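Local coordinates for protein alpha-1,2-mannosyltransferase (Ktr4), putative (Neosartorya fumigata, PDB 7BOP) that belongs to a fungal family of putative glycosyltransferases with a GT-A-type fold and holds guanosine-5'-diphosphate and a manganese ion in a shared pocket, at residues A69-L74 with R92-K97; I84-D89 with W191-K196; Y205-F210 with F283-L288; Q198-V203 with P345-P350. All coordinates share one frame; numbering follows the deposited sequence.

Contact 1 of 4, residues A69-L74 with R92-K97; sequences AALISL and RTWNSK. With GDP (guanosine-5'-diphosphate), chain H.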
# COMPACT_ATOMS: atom_id res chain seq x y z
N ALA A 69 -15.76 2.89 7.00
CA ALA A 69 -14.52 2.28 6.53
C ALA A 69 -14.75 0.82 6.20
O ALA A 69 -15.70 0.20 6.69
CB ALA A 69 -13.43 2.44 7.58
N ALA A 70 -13.90 0.27 5.34
CA ALA A 70 -13.99 -1.12 4.94
C ALA A 70 -12.60 -1.73 4.74
O ALA A 70 -11.65 -1.04 4.39
CB ALA A 70 -14.78 -1.25 3.65
N LEU A 71 -12.53 -3.04 4.98
CA LEU A 71 -11.42 -3.86 4.52
C LEU A 71 -11.71 -4.14 3.06
O LEU A 71 -12.84 -4.53 2.73
CB LEU A 71 -11.38 -5.17 5.31
CG LEU A 71 -11.21 -5.00 6.82
CD1 LEU A 71 -11.56 -6.27 7.58
CD2 LEU A 71 -9.81 -4.51 7.17
N ILE A 72 -10.72 -3.91 2.18
CA ILE A 72 -10.92 -4.12 0.74
C ILE A 72 -9.83 -4.99 0.16
O ILE A 72 -8.69 -5.02 0.67
CB ILE A 72 -11.04 -2.80 -0.07
CG1 ILE A 72 -9.72 -2.02 -0.14
CG2 ILE A 72 -12.15 -1.92 0.50
CD1 ILE A 72 -9.80 -0.81 -1.05
N SER A 73 -10.17 -5.71 -0.91
CA SER A 73 -9.20 -6.59 -1.55
C SER A 73 -9.55 -6.80 -3.01
O SER A 73 -10.66 -7.23 -3.32
CB SER A 73 -9.11 -7.92 -0.81
OG SER A 73 -8.08 -8.74 -1.33
N LEU A 74 -8.61 -6.46 -3.89
CA LEU A 74 -8.66 -6.87 -5.29
C LEU A 74 -8.05 -8.26 -5.35
O LEU A 74 -6.89 -8.44 -4.98
CB LEU A 74 -7.86 -5.92 -6.19
CG LEU A 74 -7.94 -6.21 -7.70
CD1 LEU A 74 -9.30 -5.82 -8.28
CD2 LEU A 74 -6.82 -5.49 -8.43
N ARG A 92 -8.40 -12.82 13.43
CA ARG A 92 -7.89 -13.22 14.75
C ARG A 92 -7.20 -12.05 15.46
O ARG A 92 -7.42 -11.84 16.65
CB ARG A 92 -6.90 -14.38 14.63
CG ARG A 92 -6.45 -14.95 15.98
CD ARG A 92 -5.34 -15.99 15.84
NE ARG A 92 -4.10 -15.40 15.32
CZ ARG A 92 -3.64 -15.51 14.06
NH1 ARG A 92 -4.30 -16.20 13.13
NH2 ARG A 92 -2.49 -14.91 13.74
N THR A 93 -6.37 -11.31 14.72
CA THR A 93 -5.60 -10.24 15.35
C THR A 93 -6.38 -8.96 15.58
O THR A 93 -6.02 -8.20 16.47
CB THR A 93 -4.34 -9.91 14.54
OG1 THR A 93 -4.68 -9.48 13.22
CG2 THR A 93 -3.39 -11.11 14.51
N TRP A 94 -7.42 -8.72 14.79
CA TRP A 94 -8.10 -7.41 14.80
C TRP A 94 -9.62 -7.47 14.54
O TRP A 94 -10.39 -7.07 15.41
CB TRP A 94 -7.44 -6.46 13.79
CG TRP A 94 -7.96 -5.07 13.90
CD1 TRP A 94 -7.72 -4.20 14.90
CD2 TRP A 94 -8.85 -4.42 13.00
NE1 TRP A 94 -8.39 -3.02 14.68
CE2 TRP A 94 -9.09 -3.13 13.51
CE3 TRP A 94 -9.45 -4.79 11.79
CZ2 TRP A 94 -9.93 -2.21 12.87
CZ3 TRP A 94 -10.28 -3.88 11.15
CH2 TRP A 94 -10.51 -2.61 11.70
N ASN A 95 -10.04 -7.92 13.37
CA ASN A 95 -11.42 -7.68 12.95
C ASN A 95 -12.50 -8.52 13.68
O ASN A 95 -13.69 -8.16 13.62
CB ASN A 95 -11.60 -7.81 11.45
CG ASN A 95 -12.80 -7.02 10.94
OD1 ASN A 95 -12.99 -5.86 11.30
ND2 ASN A 95 -13.60 -7.63 10.08
N SER A 96 -12.12 -9.60 14.37
CA SER A 96 -13.12 -10.34 15.17
C SER A 96 -13.67 -9.48 16.30
O SER A 96 -14.77 -9.72 16.76
CB SER A 96 -12.55 -11.64 15.72
OG SER A 96 -11.51 -11.38 16.62
N LYS A 97 -12.91 -8.46 16.72
CA LYS A 97 -13.34 -7.54 17.77
C LYS A 97 -14.09 -6.32 17.23
O LYS A 97 -14.99 -5.80 17.88
CB LYS A 97 -12.13 -7.08 18.58
CG LYS A 97 -11.34 -8.21 19.22
CD LYS A 97 -9.98 -7.74 19.72
CE LYS A 97 -9.01 -7.42 18.58
NZ LYS A 97 -7.61 -7.70 18.97
PB GDP H . 2.49 -8.62 -6.23
O1B GDP H . 3.30 -9.84 -6.55
O2B GDP H . 1.96 -8.57 -4.79
O3B GDP H . 3.06 -7.30 -6.71
O3A GDP H . 1.20 -8.85 -7.21
PA GDP H . -0.11 -9.75 -6.86
O1A GDP H . -0.25 -10.86 -7.87
O2A GDP H . -0.11 -10.04 -5.34
O5' GDP H . -1.20 -8.64 -7.25
C5' GDP H . -1.47 -7.53 -6.39
C4' GDP H . -2.91 -7.56 -5.92
O4' GDP H . -3.78 -7.43 -7.05
C3' GDP H . -3.33 -8.86 -5.25
O3' GDP H . -4.34 -8.55 -4.28
C2' GDP H . -3.88 -9.72 -6.38
O2' GDP H . -4.85 -10.66 -5.93
C1' GDP H . -4.48 -8.66 -7.30
N9 GDP H . -4.44 -8.89 -8.76
C8 GDP H . -3.37 -8.86 -9.61
N7 GDP H . -3.78 -9.06 -10.88
C5 GDP H . -5.12 -9.22 -10.87
C6 GDP H . -6.19 -9.47 -11.86
O6 GDP H . -5.89 -9.58 -13.06
N1 GDP H . -7.47 -9.55 -11.43
C2 GDP H . -7.80 -9.41 -10.12
N2 GDP H . -9.09 -9.51 -9.73
N3 GDP H . -6.86 -9.20 -9.16
C4 GDP H . -5.55 -9.09 -9.47
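Leu71 reaches from strand 69-74 to helix 80-98 with both of its methyl groups, and each branch finds a different partner. CD1 comes up against the amide of Asn95, 3.5 Å from ND2 and 3.7 Å from CG, the two side chains arriving from opposite directions. CD2 instead approaches the six-membered part of the Trp94 indole obliquely, 4.1 Å from CZ3. With CG turned away from the carbonyl carbon and lying beside the backbone N (chi1 -60°), the isobutyl group stands out from the strand and forks between the two helical residues. The interface is small, buried and apolar on the strand side.

Strand 69-74, helix 80-98 and strand 102-106 form a beta-alpha-beta unit, the building block of the nucleotide-binding half of a GT-A fold, and Leu71 is one of the side chains that seat the helix on the sheet. The partners of Leu71 are themselves pinned by polar bonds. Asn95 gives ND2 to Glu91 and receives the backbone N of Tyr100 at OD1, which fixes the rotation of its amide. Trp94 donates NE1 to the carbonyl of Tyr205 and stacks on Phe98.

Further along the helix, Lys97 NZ meets Thr93 O at 3.0 Å from well above the carbonyl plane, and also forms a salt bridge with Asp204. At the far end of the strand, Leu74 O accepts a 2.6 Å hydrogen bond from O3' of GDP, while Leu74 CG packs at the N3 side of the guanine, 3.5 Å from N3.

Contact 2 of 4, residues I84-D89 with W191-K196; sequences ISTMKD and WRVEPK. With MN (manganese (II) ion), chain G; GDP (guanosine-5'-diphosphate), chain H.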
# COMPACT_ATOMS: atom_id res chain seq x y z
N ILE A 84 -8.20 -16.80 2.19
CA ILE A 84 -8.72 -17.35 3.46
C ILE A 84 -7.65 -17.35 4.58
O ILE A 84 -7.95 -16.96 5.70
CB ILE A 84 -9.31 -18.78 3.28
CG1 ILE A 84 -10.54 -18.78 2.34
CG2 ILE A 84 -9.66 -19.42 4.62
CD1 ILE A 84 -11.70 -17.90 2.74
N SER A 85 -6.41 -17.77 4.28
CA SER A 85 -5.32 -17.69 5.26
C SER A 85 -5.14 -16.27 5.80
O SER A 85 -5.00 -16.06 6.99
CB SER A 85 -4.00 -18.15 4.63
OG SER A 85 -4.07 -19.51 4.29
N THR A 86 -5.16 -15.31 4.89
CA THR A 86 -5.03 -13.91 5.26
C THR A 86 -6.19 -13.41 6.13
O THR A 86 -5.96 -12.75 7.14
CB THR A 86 -4.90 -13.04 4.01
OG1 THR A 86 -3.70 -13.42 3.32
CG2 THR A 86 -4.88 -11.55 4.37
N MET A 87 -7.41 -13.73 5.72
CA MET A 87 -8.60 -13.37 6.49
C MET A 87 -8.54 -13.91 7.92
O MET A 87 -8.84 -13.19 8.86
CB MET A 87 -9.86 -13.89 5.80
CG MET A 87 -10.23 -13.18 4.52
SD MET A 87 -11.83 -13.71 3.88
CE MET A 87 -12.94 -12.97 5.07
N LYS A 88 -8.11 -15.17 8.07
CA LYS A 88 -7.97 -15.77 9.40
C LYS A 88 -7.04 -14.96 10.30
O LYS A 88 -7.35 -14.74 11.47
CB LYS A 88 -7.46 -17.22 9.32
CG LYS A 88 -8.52 -18.22 8.87
CD LYS A 88 -7.92 -19.62 8.74
CE LYS A 88 -8.94 -20.63 8.25
NZ LYS A 88 -10.04 -20.83 9.24
N ASP A 89 -5.92 -14.51 9.74
CA ASP A 89 -4.96 -13.70 10.50
C ASP A 89 -5.54 -12.34 10.87
O ASP A 89 -5.42 -11.90 12.01
CB ASP A 89 -3.66 -13.48 9.71
CG ASP A 89 -2.69 -14.67 9.79
OD1 ASP A 89 -2.99 -15.72 10.40
OD2 ASP A 89 -1.58 -14.51 9.24
N TRP A 191 -8.77 -0.26 4.27
CA TRP A 191 -7.60 -1.07 4.62
C TRP A 191 -7.48 -2.08 3.50
O TRP A 191 -8.29 -3.01 3.39
CB TRP A 191 -7.79 -1.74 5.99
CG TRP A 191 -6.64 -2.58 6.52
CD1 TRP A 191 -5.62 -3.14 5.81
CD2 TRP A 191 -6.43 -2.96 7.88
NE1 TRP A 191 -4.79 -3.83 6.63
CE2 TRP A 191 -5.25 -3.74 7.92
CE3 TRP A 191 -7.11 -2.71 9.08
CZ2 TRP A 191 -4.73 -4.26 9.10
CZ3 TRP A 191 -6.60 -3.24 10.26
CH2 TRP A 191 -5.42 -4.01 10.26
N ARG A 192 -6.47 -1.89 2.65
CA ARG A 192 -6.21 -2.79 1.54
C ARG A 192 -5.50 -4.05 2.02
O ARG A 192 -4.50 -3.98 2.73
CB ARG A 192 -5.38 -2.09 0.46
CG ARG A 192 -4.90 -3.02 -0.64
CD ARG A 192 -4.29 -2.24 -1.79
NE ARG A 192 -3.42 -3.07 -2.60
CZ ARG A 192 -2.56 -2.61 -3.51
NH1 ARG A 192 -2.45 -1.30 -3.74
NH2 ARG A 192 -1.80 -3.47 -4.18
N VAL A 193 -6.01 -5.20 1.58
CA VAL A 193 -5.51 -6.50 1.95
C VAL A 193 -5.25 -7.31 0.68
O VAL A 193 -6.03 -7.24 -0.27
CB VAL A 193 -6.55 -7.25 2.81
CG1 VAL A 193 -6.00 -8.59 3.28
CG2 VAL A 193 -6.97 -6.39 3.99
N GLU A 194 -4.15 -8.07 0.67
CA GLU A 194 -3.85 -9.00 -0.40
C GLU A 194 -3.87 -10.43 0.12
O GLU A 194 -3.60 -10.66 1.29
CB GLU A 194 -2.45 -8.74 -0.97
CG GLU A 194 -2.37 -7.49 -1.82
CD GLU A 194 -1.18 -7.44 -2.77
OE1 GLU A 194 -1.05 -6.34 -3.34
OE2 GLU A 194 -0.40 -8.45 -2.98
N PRO A 195 -4.13 -11.40 -0.77
CA PRO A 195 -3.99 -12.80 -0.37
C PRO A 195 -2.53 -13.18 -0.07
O PRO A 195 -1.61 -12.53 -0.56
CB PRO A 195 -4.51 -13.57 -1.59
CG PRO A 195 -4.33 -12.65 -2.73
CD PRO A 195 -4.51 -11.26 -2.19
N LYS A 196 -2.35 -14.21 0.75
CA LYS A 196 -1.06 -14.78 1.09
C LYS A 196 -0.19 -13.86 1.96
O LYS A 196 1.03 -13.96 1.92
CB LYS A 196 -0.30 -15.20 -0.17
CG LYS A 196 0.62 -16.40 0.04
CD LYS A 196 1.27 -16.80 -1.27
CE LYS A 196 2.47 -17.72 -1.07
NZ LYS A 196 2.06 -19.11 -0.75
MN MN G . 0.90 -9.76 -3.68
PB GDP H . 2.49 -8.62 -6.23
O1B GDP H . 3.30 -9.84 -6.55
O2B GDP H . 1.96 -8.57 -4.79
O3B GDP H . 3.06 -7.30 -6.71
O3A GDP H . 1.20 -8.85 -7.21
PA GDP H . -0.11 -9.75 -6.86
O1A GDP H . -0.25 -10.86 -7.87
O2A GDP H . -0.11 -10.04 -5.34
O5' GDP H . -1.20 -8.64 -7.25
C5' GDP H . -1.47 -7.53 -6.39
C4' GDP H . -2.91 -7.56 -5.92
O4' GDP H . -3.78 -7.43 -7.05
C3' GDP H . -3.33 -8.86 -5.25
O3' GDP H . -4.34 -8.55 -4.28
C2' GDP H . -3.88 -9.72 -6.38
O2' GDP H . -4.85 -10.66 -5.93
C1' GDP H . -4.48 -8.66 -7.30
N9 GDP H . -4.44 -8.89 -8.76
C8 GDP H . -3.37 -8.86 -9.61
N7 GDP H . -3.78 -9.06 -10.88
C5 GDP H . -5.12 -9.22 -10.87
C6 GDP H . -6.19 -9.47 -11.86
O6 GDP H . -5.89 -9.58 -13.06
N1 GDP H . -7.47 -9.55 -11.43
C2 GDP H . -7.80 -9.41 -10.12
N2 GDP H . -9.09 -9.51 -9.73
N3 GDP H . -6.86 -9.20 -9.16
C4 GDP H . -5.55 -9.09 -9.47
O HOH W 1 -0.45 -11.52 -2.83
O HOH W 2 2.16 -11.62 -4.36
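Thr86 OG1 sits where a helix meets the loop that carries the metal ligand, and several groups converge on it. It is hydrogen-bonded to the carbonyl of Asp82, one turn back in helix 80-98, and to the backbone N of Val197, while Lys196 N also lies 3.0 Å from OG1. The hydroxyl lies beside the backbone N of its own residue (chi1 -63°), which sends the methyl the other way. That methyl, CG2, presses on Val193 CG1 at 3.3 Å, closer than two methyls normally pack, the side chains running past one another head to tail.

Glu194, Pro195 and Lys196 follow the end of strand 189-192, the place where GT-A proteins carry their DXD-like metal motif, and the geometry here is consistent with that role. Glu194 OE2 binds manganese at 2.0 Å; the diphosphate oxygens O2A and O2B, two waters and His343 complete six ligands. One of these waters also donates to Pro195 O, at 2.7 Å, tying the metal to the backbone of the same loop.

The other carboxylate oxygen, Glu194 OE1, forms a salt bridge with Arg192 NH2 at 3.1 Å, the donor meeting it nearly along its C-O bond and the oxygen standing 17° out of the guanidinium plane. Asp316 holds the second terminal nitrogen of Arg192, NH1.

Contact 3 of 4, residues Y205-F210 with F283-L288; sequences YDVFRF and FEIGDL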
# COMPACT_ATOMS: atom_id res chain seq x y z
N TYR A 205 -7.09 -1.60 19.27
CA TYR A 205 -7.79 -0.34 19.04
C TYR A 205 -8.30 -0.29 17.61
O TYR A 205 -7.79 -1.00 16.72
CB TYR A 205 -6.90 0.87 19.37
CG TYR A 205 -5.65 0.97 18.51
CD1 TYR A 205 -4.49 0.25 18.83
CD2 TYR A 205 -5.64 1.77 17.36
CE1 TYR A 205 -3.34 0.34 18.03
CE2 TYR A 205 -4.50 1.85 16.56
CZ TYR A 205 -3.35 1.13 16.89
OH TYR A 205 -2.22 1.22 16.08
N ASP A 206 -9.31 0.54 17.39
CA ASP A 206 -9.91 0.72 16.09
C ASP A 206 -8.97 1.59 15.22
O ASP A 206 -8.90 2.80 15.40
CB ASP A 206 -11.29 1.36 16.25
CG ASP A 206 -12.03 1.52 14.94
OD1 ASP A 206 -11.38 1.52 13.86
OD2 ASP A 206 -13.28 1.66 14.98
N VAL A 207 -8.27 0.95 14.29
CA VAL A 207 -7.25 1.65 13.48
C VAL A 207 -7.88 2.71 12.59
O VAL A 207 -7.27 3.73 12.31
CB VAL A 207 -6.37 0.71 12.63
CG1 VAL A 207 -5.66 -0.31 13.52
CG2 VAL A 207 -7.16 0.02 11.53
N PHE A 208 -9.12 2.47 12.15
CA PHE A 208 -9.80 3.43 11.29
C PHE A 208 -10.13 4.72 12.04
O PHE A 208 -9.89 5.81 11.53
CB PHE A 208 -11.07 2.83 10.69
CG PHE A 208 -10.82 1.78 9.65
CD1 PHE A 208 -10.04 2.05 8.52
CD2 PHE A 208 -11.41 0.52 9.75
CE1 PHE A 208 -9.84 1.09 7.54
CE2 PHE A 208 -11.21 -0.45 8.77
CZ PHE A 208 -10.43 -0.16 7.65
N ARG A 209 -10.65 4.59 13.25
CA ARG A 209 -10.95 5.77 14.06
C ARG A 209 -9.70 6.41 14.65
O ARG A 209 -9.68 7.60 14.90
CB ARG A 209 -11.98 5.44 15.13
CG ARG A 209 -13.30 5.03 14.51
CD ARG A 209 -14.41 4.94 15.54
NE ARG A 209 -14.80 6.26 16.04
CZ ARG A 209 -15.77 6.48 16.95
NH1 ARG A 209 -16.46 5.47 17.47
NH2 ARG A 209 -16.03 7.73 17.33
N PHE A 210 -8.64 5.61 14.83
CA PHE A 210 -7.31 6.18 15.10
C PHE A 210 -6.94 7.17 13.99
O PHE A 210 -6.58 8.31 14.28
CB PHE A 210 -6.26 5.07 15.27
CG PHE A 210 -4.84 5.56 15.17
CD1 PHE A 210 -4.23 6.17 16.25
CD2 PHE A 210 -4.14 5.44 13.98
CE1 PHE A 210 -2.92 6.65 16.15
CE2 PHE A 210 -2.83 5.90 13.88
CZ PHE A 210 -2.22 6.51 14.97
N PHE A 283 -0.05 -3.61 1.63
CA PHE A 283 -0.70 -3.12 2.86
C PHE A 283 -0.91 -1.62 2.71
O PHE A 283 0.05 -0.89 2.41
CB PHE A 283 0.20 -3.36 4.08
CG PHE A 283 -0.30 -2.69 5.35
CD1 PHE A 283 -0.04 -1.34 5.60
CD2 PHE A 283 -1.04 -3.41 6.28
CE1 PHE A 283 -0.51 -0.72 6.75
CE2 PHE A 283 -1.51 -2.79 7.44
CZ PHE A 283 -1.25 -1.45 7.67
N GLU A 284 -2.13 -1.15 2.97
CA GLU A 284 -2.43 0.28 3.06
C GLU A 284 -3.63 0.48 3.96
O GLU A 284 -4.59 -0.29 3.87
CB GLU A 284 -2.81 0.89 1.70
CG GLU A 284 -1.70 0.91 0.67
CD GLU A 284 -2.02 1.76 -0.55
OE1 GLU A 284 -1.06 2.34 -1.10
OE2 GLU A 284 -3.21 1.87 -0.95
N ILE A 285 -3.56 1.49 4.81
CA ILE A 285 -4.74 2.03 5.48
C ILE A 285 -4.78 3.49 5.06
O ILE A 285 -3.85 4.24 5.35
CB ILE A 285 -4.69 1.87 7.00
CG1 ILE A 285 -4.65 0.38 7.37
CG2 ILE A 285 -5.89 2.56 7.64
CD1 ILE A 285 -4.39 0.08 8.83
N GLY A 286 -5.84 3.90 4.35
CA GLY A 286 -5.84 5.22 3.74
C GLY A 286 -7.16 5.96 3.74
O GLY A 286 -8.22 5.37 3.91
N ASP A 287 -7.05 7.27 3.53
CA ASP A 287 -8.17 8.18 3.37
C ASP A 287 -8.51 8.28 1.89
O ASP A 287 -7.77 8.91 1.11
CB ASP A 287 -7.75 9.55 3.96
CG ASP A 287 -8.86 10.60 3.92
OD1 ASP A 287 -9.90 10.39 3.26
OD2 ASP A 287 -8.66 11.64 4.56
N LEU A 288 -9.61 7.64 1.49
CA LEU A 288 -10.10 7.69 0.11
C LEU A 288 -10.27 9.11 -0.40
O LEU A 288 -10.04 9.35 -1.59
CB LEU A 288 -11.45 6.97 -0.03
CG LEU A 288 -11.44 5.46 0.23
CD1 LEU A 288 -12.85 4.93 0.50
CD2 LEU A 288 -10.79 4.73 -0.93
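Ile285 of strand 284-287 receives Val207 and Phe208 from the first turn of helix 207-213, joining that helix to the central mixed sheet of the GT-A fold. In the sheet, 284-287 runs antiparallel to 189-192, and Trp191 of that neighbouring strand also touches both helical residues.

The apolar contacts use the two branches of Ile285 separately. CG1 points away from the carbonyl carbon (chi1 -62°) and carries CD1 to 3.9 Å from Val207 CG2; the valine and isoleucine side chains lie roughly perpendicular to each other. The shorter branch, CG2, goes to the aromatic neighbour and lies 4.2 Å from Phe208 CE1, approaching the ring obliquely. Phe208 leaves the helix alongside the strand rather than at it, and it is the ring that closes the distance. All three side chains are buried.

The polar bonds lie at the ends of the two elements. Asp206 is the N-cap of helix 207-213: its OD1 accepts Arg209 N at 3.2 Å in a nearly straight bond (165°), met from above the carboxylate plane, and more weakly Phe208 N at 3.0 Å. OD2 of the same carboxylate is hydrogen-bonded to the hydroxyls of Tyr57 and Tyr100, so both oxygens are engaged. Asp287 is likewise an N-cap, its OD1 taking the backbone N of Asp289 as strand passes into helix 288-292.

Within the capped turn, Phe210 N donates to Asp206 O at 2.9 Å, and the carbonyl oxygen of Val207 lies in the plane of the Phe210 ring, at its edge.

Contact 4 of 4, residues Q198-V203 with P345-P350; sequences QFFCNV and PYYNCP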
# COMPACT_ATOMS: atom_id res chain seq x y z
N GLN A 198 0.55 -12.33 6.01
CA GLN A 198 0.35 -12.68 7.41
C GLN A 198 0.25 -11.45 8.30
O GLN A 198 0.90 -10.42 8.05
CB GLN A 198 1.50 -13.55 7.93
CG GLN A 198 1.86 -14.74 7.04
CD GLN A 198 2.91 -15.61 7.70
OE1 GLN A 198 2.61 -16.37 8.60
NE2 GLN A 198 4.17 -15.48 7.27
N PHE A 199 -0.55 -11.57 9.35
CA PHE A 199 -0.59 -10.59 10.44
C PHE A 199 -0.21 -11.32 11.72
O PHE A 199 -0.77 -12.38 12.03
CB PHE A 199 -1.97 -9.94 10.57
CG PHE A 199 -2.37 -9.15 9.37
CD1 PHE A 199 -1.99 -7.81 9.25
CD2 PHE A 199 -3.10 -9.73 8.35
CE1 PHE A 199 -2.35 -7.07 8.13
CE2 PHE A 199 -3.45 -8.99 7.22
CZ PHE A 199 -3.08 -7.66 7.12
N PHE A 200 0.74 -10.75 12.45
CA PHE A 200 1.38 -11.42 13.58
C PHE A 200 0.97 -10.93 14.96
O PHE A 200 1.25 -11.63 15.93
CB PHE A 200 2.90 -11.28 13.47
CG PHE A 200 3.49 -11.88 12.22
CD1 PHE A 200 3.43 -13.25 11.99
CD2 PHE A 200 4.12 -11.06 11.27
CE1 PHE A 200 3.99 -13.79 10.84
CE2 PHE A 200 4.69 -11.60 10.13
CZ PHE A 200 4.62 -12.97 9.91
N CYS A 201 0.35 -9.74 15.07
CA CYS A 201 0.16 -9.07 16.36
C CYS A 201 -1.28 -8.70 16.61
O CYS A 201 -1.94 -8.15 15.73
CB CYS A 201 0.98 -7.78 16.45
SG CYS A 201 2.71 -7.99 15.99
N ASN A 202 -1.76 -8.97 17.82
CA ASN A 202 -3.07 -8.47 18.23
C ASN A 202 -3.03 -6.95 18.26
O ASN A 202 -2.07 -6.36 18.75
CB ASN A 202 -3.46 -9.01 19.61
CG ASN A 202 -3.78 -10.49 19.57
OD1 ASN A 202 -4.23 -11.01 18.56
ND2 ASN A 202 -3.53 -11.18 20.66
N VAL A 203 -4.05 -6.34 17.69
CA VAL A 203 -4.21 -4.90 17.70
C VAL A 203 -5.54 -4.63 18.41
O VAL A 203 -6.58 -5.13 17.99
CB VAL A 203 -4.18 -4.35 16.26
CG1 VAL A 203 -4.48 -2.85 16.24
CG2 VAL A 203 -2.83 -4.63 15.64
N PRO A 345 8.87 -11.21 0.28
CA PRO A 345 9.71 -11.83 1.30
C PRO A 345 10.03 -10.89 2.48
O PRO A 345 11.03 -11.12 3.17
CB PRO A 345 10.99 -12.11 0.49
CG PRO A 345 11.11 -10.88 -0.37
CD PRO A 345 9.69 -10.47 -0.70
N TYR A 346 9.20 -9.87 2.73
CA TYR A 346 9.55 -8.82 3.70
C TYR A 346 8.60 -8.75 4.89
O TYR A 346 7.44 -9.22 4.83
CB TYR A 346 9.66 -7.45 3.03
CG TYR A 346 10.64 -7.41 1.89
CD1 TYR A 346 12.00 -7.68 2.09
CD2 TYR A 346 10.21 -7.12 0.59
CE1 TYR A 346 12.89 -7.65 1.02
CE2 TYR A 346 11.09 -7.07 -0.47
CZ TYR A 346 12.43 -7.35 -0.25
OH TYR A 346 13.29 -7.32 -1.31
N TYR A 347 9.11 -8.15 5.97
CA TYR A 347 8.45 -8.16 7.28
C TYR A 347 8.48 -6.79 7.95
O TYR A 347 9.43 -6.04 7.79
CB TYR A 347 9.15 -9.13 8.24
CG TYR A 347 9.09 -10.56 7.81
CD1 TYR A 347 9.93 -11.05 6.81
CD2 TYR A 347 8.19 -11.45 8.39
CE1 TYR A 347 9.87 -12.36 6.39
CE2 TYR A 347 8.11 -12.76 7.97
CZ TYR A 347 8.96 -13.22 6.98
OH TYR A 347 8.88 -14.52 6.56
N ASN A 348 7.42 -6.52 8.69
CA ASN A 348 7.41 -5.54 9.76
C ASN A 348 7.04 -6.33 11.02
O ASN A 348 5.87 -6.69 11.21
CB ASN A 348 6.40 -4.44 9.50
CG ASN A 348 6.33 -3.46 10.65
OD1 ASN A 348 7.20 -2.61 10.81
ND2 ASN A 348 5.31 -3.61 11.48
N CYS A 349 8.04 -6.66 11.83
CA CYS A 349 7.81 -7.44 13.07
C CYS A 349 8.26 -6.64 14.28
O CYS A 349 9.47 -6.55 14.56
CB CYS A 349 8.51 -8.79 12.99
SG CYS A 349 8.25 -9.86 14.42
N PRO A 350 7.31 -6.04 15.01
CA PRO A 350 7.69 -5.27 16.19
C PRO A 350 7.96 -6.15 17.41
O PRO A 350 7.48 -7.28 17.49
CB PRO A 350 6.47 -4.40 16.43
CG PRO A 350 5.33 -5.25 15.98
CD PRO A 350 5.84 -6.05 14.82
O HOH W 3 7.10 -16.14 7.92
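Phe200 and Tyr347 bring their rings together across a three-stranded antiparallel sheet in which 198-199 and 346-348 are the outer strands and 341-343 runs between them. Phe200 CE2 stands 3.9 Å from Tyr347 CD2, and Phe200 CZ is 4.0 Å from Tyr347 CE2. Relative to the tyrosine ring, the phenylalanine arrives at the edge, near the plane; relative to the phenylalanine ring, the approach is oblique, and the side chains cross at a slant. In both residues CG is turned from the carbonyl carbon and rests beside the backbone N (chi1 -60° and -64°), but only Phe200 sets out directly at the other segment. Tyr347 leaves its strand more laterally and makes the contact with the CD2-CE2 side of its ring. Both rings also touch Asn342 of the middle strand.

Cys201 repeats the same first torsion (-50°), which places SG against the pyrrolidine of Pro350, 3.8 Å from CG and 3.9 Å from CD. A polar bridge runs alongside the rings: a water accepts from Gln198 NE2 at 3.1 Å and meets Tyr347 OH at 2.8 Å, lying in the plane of the tyrosine ring. Gln198 NE2 is further held by Asn342 OD1.

Two disulfides bracket this patch, Cys201 with Cys355 and Cys349 with Cys358, and Phe200 touches Cys358 as well. The noncovalent contacts are few, apolar apart from one water, while the covalent links tie both segments to the same loop beyond Pro350, so their proximity does not rest on packing alone.

Contacts 1 and 2 lie closest, with centres 8 Å apart; they share helix 80-98, reach the neighbouring parallel strands 69-74 and 189-192, and both touch GDP. Contact 3, about 10 Å from contact 1 and 16 Å from contact 2 between centres, lies on the same mixed sheet, where 284-287 pairs with 189-192. Contact 4 belongs to a separate small sheet, its centre about 12 Å from that of contact 2. Along the chain, contacts 1 and 2 interleave, whereas contact 3 is nested inside the loop closed by contact 4. One helix thus ties nucleotide-binding strands to the metal loop, while Asp89 OD2 binds Phe199 N, joining the second sheet to it.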